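Local coordinates for protein Lon211 (Mycobacterium tuberculosis, PDB 6VBK) that forms the N-terminal domain of the ATP-dependent Lon protease, a region that probably helps recognise and bind protein substrates for degradation, at residues B[30-35]-B[98-103]; B[106-111]-B[119-124]. All coordinates share one frame; numbering follows the deposited sequence.

In the fold
Contact 1 and contact 2 sit on one long, bent strand, 96-112, whose early part pairs with strand 29-33 and whose later part pairs with strand 120-125. Their centres lie about 20 Å apart, and all three strands belong to the same curled mixed sheet. Along the chain the two come in series: contact 1 closes a separation of 63 residues, across helix 38-50 and strands 65-70 and 79-88, whereas contact 2 is a local hairpin that follows it. Strand 96-112 thus links the early strand 29-33 to strand 120-125 by pairing with each along a different part of its length, in the beta-rich part of the Lon substrate-binding domain, ahead of the helices that begin at 133.

Contact 1: B[30-35]-B[98-103]; sequences VPLDLS and AVVRGV
P31 sits in the middle of an antiparallel strand pair without costing it a bond across to 98-103, because it faces V99 in a non-hydrogen-bonded pair, where the backbone N points away from 98-103, so a proline nitrogen without a hydrogen forfeits nothing on that side. Its CA instead leans on the carbonyl of the neighbouring strand, with P31 CA 3.4 Å from A98 O in a CA-H...O contact. The same oxygen takes the amide of the next residue, L32 N to A98 O at 2.7 Å, a short bond but a bent one at 136°. The return bond, from A98 N to L32 O, is 3.1 Å long and arrives in the carbonyl plane on a lone pair. At the other end V30 and V100 exchange two bonds of 3.1 Å, V30 N to V100 O and V100 N to V30 O, the second nearly straight at 173°.

V30, L32, A98 and V100 put their side chains on one face of the sheet. There V30 and V100 lie side by side, with V30 CG2 3.7 Å from V100 CG1. V100 turns CG1 into the place between its backbone N and carbonyl carbon (chi1 67°), and this methyl also meets L32, whose CD1 lies 3.8 Å away. Further along, the methyl of A98 faces L32 CB and the CD1 tip of L34, while I44 of helix 38-50 packs on both A98 and L34. After the strand, D33 OD1 accepts from S35 N, which makes an Asx turn, and the S35 OG hydroxyl adds a second bond from the same face of the carboxylate. The pairing rests on four backbone bonds and apolar contacts, with no salt bridge between its two segments, and at the A98 and L34 end this apolar face meets helix 38-50.

Contact 2: B[106-111]-B[119-124]; sequences VRIGTG and LWVEGT
R107 O is gripped twice: by the amide of T124, with T124 N to R107 O at 3.2 Å, and by a water that donates to it and also bonds T124 OG1. The water therefore bridges the strands of this antiparallel beta hairpin beside their direct bond. The reverse bond, R107 N to T124 O, is shorter at 2.8 Å and completes the pair.

Between I108 and G111 the register slips by one residue, a beta bulge. Across it G109 N gives to E122 O at 2.7 Å, and E122 N gives back not to G109 but to T110 O, at 2.6 Å. G109, at phi -117° and psi -128°, makes the irregular step, and T110 N is buried here with no partner in the model.

On the face that carries I108 and V121, I108 CG2 meets V121 CG2, and L67 of strand 65-70 touches both. R90 of the second subunit packs on T110 and T124. G123 has no side chain where V106 crosses it: V106 CG1, anti to its own backbone N (chi1 -179°), comes to 3.5 Å from G123 CA.

Contact 1: B[30-35]-B[98-103]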
# COMPACT_ATOMS: atom_id res chain seq x y z
N VAL B 30 -20.25 10.41 16.23
CA VAL B 30 -20.50 11.81 16.56
C VAL B 30 -21.30 12.46 15.44
O VAL B 30 -21.31 11.98 14.30
CB VAL B 30 -19.19 12.59 16.79
CG1 VAL B 30 -18.49 12.11 18.06
CG2 VAL B 30 -18.28 12.46 15.58
N PRO B 31 -21.98 13.56 15.75
CA PRO B 31 -22.67 14.32 14.70
C PRO B 31 -21.74 15.32 14.03
O PRO B 31 -20.71 15.72 14.57
CB PRO B 31 -23.78 15.03 15.47
CG PRO B 31 -23.17 15.28 16.81
CD PRO B 31 -22.29 14.08 17.09
N LEU B 32 -22.14 15.73 12.83
CA LEU B 32 -21.39 16.71 12.05
C LEU B 32 -22.34 17.81 11.62
O LEU B 32 -23.31 17.56 10.91
CB LEU B 32 -20.74 16.06 10.83
CG LEU B 32 -19.70 14.97 11.11
CD1 LEU B 32 -19.17 14.38 9.82
CD2 LEU B 32 -18.56 15.52 11.96
N ASP B 33 -22.06 19.04 12.06
CA ASP B 33 -22.88 20.19 11.71
C ASP B 33 -22.45 20.69 10.33
O ASP B 33 -21.34 21.21 10.17
CB ASP B 33 -22.73 21.28 12.77
CG ASP B 33 -23.68 22.45 12.55
OD1 ASP B 33 -24.47 22.41 11.58
OD2 ASP B 33 -23.63 23.40 13.35
N LEU B 34 -23.32 20.52 9.34
CA LEU B 34 -23.02 20.92 7.97
C LEU B 34 -23.50 22.32 7.64
O LEU B 34 -23.40 22.74 6.48
CB LEU B 34 -23.65 19.93 6.98
CG LEU B 34 -23.47 18.43 7.22
CD1 LEU B 34 -23.98 17.63 6.02
CD2 LEU B 34 -22.03 18.08 7.52
N SER B 35 -24.01 23.06 8.62
CA SER B 35 -24.59 24.37 8.36
C SER B 35 -23.51 25.41 8.11
O SER B 35 -22.59 25.57 8.92
CB SER B 35 -25.47 24.81 9.54
OG SER B 35 -24.70 24.94 10.73
N ALA B 98 -24.89 15.25 9.69
CA ALA B 98 -24.48 13.92 9.29
C ALA B 98 -23.96 13.20 10.53
O ALA B 98 -23.47 13.84 11.47
CB ALA B 98 -23.41 13.94 8.20
N VAL B 99 -24.08 11.88 10.53
CA VAL B 99 -23.59 11.05 11.62
C VAL B 99 -22.44 10.22 11.08
O VAL B 99 -22.60 9.48 10.10
CB VAL B 99 -24.70 10.15 12.20
CG1 VAL B 99 -24.12 9.21 13.24
CG2 VAL B 99 -25.80 11.01 12.80
N VAL B 100 -21.27 10.34 11.71
CA VAL B 100 -20.06 9.66 11.26
C VAL B 100 -19.58 8.73 12.37
O VAL B 100 -19.70 9.04 13.56
CB VAL B 100 -18.96 10.66 10.85
CG1 VAL B 100 -18.44 11.44 12.06
CG2 VAL B 100 -17.82 9.94 10.14
N ARG B 101 -19.05 7.58 11.96
CA ARG B 101 -18.49 6.59 12.88
C ARG B 101 -17.01 6.43 12.58
O ARG B 101 -16.64 6.13 11.44
CB ARG B 101 -19.22 5.25 12.74
CG ARG B 101 -18.59 4.11 13.54
CD ARG B 101 -19.34 2.81 13.29
NE ARG B 101 -19.31 2.42 11.88
CZ ARG B 101 -18.44 1.55 11.36
NH1 ARG B 101 -17.54 0.97 12.14
NH2 ARG B 101 -18.49 1.26 10.07
N GLY B 102 -16.18 6.63 13.59
CA GLY B 102 -14.75 6.40 13.44
C GLY B 102 -14.41 4.92 13.40
O GLY B 102 -14.82 4.15 14.28
N VAL B 103 -13.66 4.52 12.38
CA VAL B 103 -13.37 3.11 12.11
C VAL B 103 -11.95 2.74 12.53
O VAL B 103 -11.75 1.87 13.38
CB VAL B 103 -13.62 2.77 10.62
CG1 VAL B 103 -13.29 1.30 10.33
CG2 VAL B 103 -15.05 3.08 10.23

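Contact 2: B[106-111]-B[119-124]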
# COMPACT_ATOMS: atom_id res chain seq x y z
N VAL B 106 -5.53 6.12 10.20
CA VAL B 106 -4.97 6.19 8.85
C VAL B 106 -3.79 7.15 8.88
O VAL B 106 -3.94 8.31 9.27
CB VAL B 106 -6.01 6.66 7.82
CG1 VAL B 106 -5.40 6.69 6.43
CG2 VAL B 106 -7.23 5.75 7.84
N ARG B 107 -2.61 6.65 8.49
CA ARG B 107 -1.42 7.48 8.43
C ARG B 107 -1.46 8.33 7.16
O ARG B 107 -1.41 7.80 6.05
CB ARG B 107 -0.16 6.62 8.46
CG ARG B 107 1.13 7.40 8.28
CD ARG B 107 2.30 6.72 8.96
NE ARG B 107 2.12 6.68 10.41
CZ ARG B 107 2.45 7.67 11.24
NH1 ARG B 107 2.98 8.79 10.75
NH2 ARG B 107 2.25 7.55 12.54
N ILE B 108 -1.53 9.65 7.34
CA ILE B 108 -1.69 10.56 6.20
C ILE B 108 -0.37 10.66 5.45
O ILE B 108 0.67 10.99 6.04
CB ILE B 108 -2.17 11.93 6.67
CG1 ILE B 108 -3.58 11.83 7.25
CG2 ILE B 108 -2.14 12.93 5.52
CD1 ILE B 108 -4.15 13.14 7.70
N GLY B 109 -0.40 10.37 4.16
CA GLY B 109 0.79 10.43 3.34
C GLY B 109 0.72 11.46 2.23
O GLY B 109 0.41 12.63 2.47
N THR B 110 1.01 11.03 1.00
CA THR B 110 1.06 11.95 -0.13
C THR B 110 -0.33 12.47 -0.48
O THR B 110 -1.34 11.77 -0.35
CB THR B 110 1.67 11.26 -1.35
OG1 THR B 110 0.98 10.03 -1.60
CG2 THR B 110 3.15 10.97 -1.11
N GLY B 111 -0.38 13.72 -0.94
CA GLY B 111 -1.60 14.25 -1.49
C GLY B 111 -1.87 13.72 -2.89
O GLY B 111 -0.97 13.26 -3.59
N LEU B 119 -10.36 18.21 -0.61
CA LEU B 119 -8.95 17.88 -0.66
C LEU B 119 -8.76 16.39 -0.45
O LEU B 119 -9.30 15.81 0.50
CB LEU B 119 -8.17 18.67 0.39
CG LEU B 119 -6.72 18.26 0.65
CD1 LEU B 119 -5.89 18.37 -0.62
CD2 LEU B 119 -6.12 19.10 1.76
N TRP B 120 -8.00 15.76 -1.34
CA TRP B 120 -7.75 14.32 -1.29
C TRP B 120 -6.31 14.05 -0.88
O TRP B 120 -5.39 14.74 -1.33
CB TRP B 120 -8.04 13.67 -2.65
CG TRP B 120 -9.49 13.68 -3.03
CD1 TRP B 120 -10.19 14.72 -3.58
CD2 TRP B 120 -10.42 12.60 -2.89
NE1 TRP B 120 -11.50 14.35 -3.79
CE2 TRP B 120 -11.66 13.05 -3.37
CE3 TRP B 120 -10.32 11.29 -2.40
CZ2 TRP B 120 -12.80 12.24 -3.38
CZ3 TRP B 120 -11.45 10.49 -2.41
CH2 TRP B 120 -12.67 10.97 -2.90
N VAL B 121 -6.13 13.05 -0.02
CA VAL B 121 -4.81 12.62 0.41
C VAL B 121 -4.76 11.10 0.37
O VAL B 121 -5.78 10.41 0.43
CB VAL B 121 -4.45 13.12 1.83
CG1 VAL B 121 -4.49 14.64 1.90
CG2 VAL B 121 -5.39 12.50 2.86
N GLU B 122 -3.54 10.57 0.24
CA GLU B 122 -3.32 9.14 0.35
C GLU B 122 -3.03 8.78 1.80
O GLU B 122 -2.41 9.54 2.55
CB GLU B 122 -2.16 8.70 -0.54
CG GLU B 122 -2.45 8.80 -2.03
CD GLU B 122 -1.30 8.32 -2.89
OE1 GLU B 122 -0.22 8.02 -2.32
OE2 GLU B 122 -1.46 8.24 -4.12
N GLY B 123 -3.50 7.60 2.20
CA GLY B 123 -3.34 7.17 3.58
C GLY B 123 -3.24 5.66 3.69
O GLY B 123 -3.62 4.92 2.77
N THR B 124 -2.74 5.21 4.84
CA THR B 124 -2.52 3.80 5.11
C THR B 124 -3.23 3.42 6.40
O THR B 124 -2.99 4.03 7.44
CB THR B 124 -1.03 3.48 5.21
OG1 THR B 124 -0.39 3.79 3.97
CG2 THR B 124 -0.81 2.02 5.54
O HOH W 1 0.47 6.52 4.36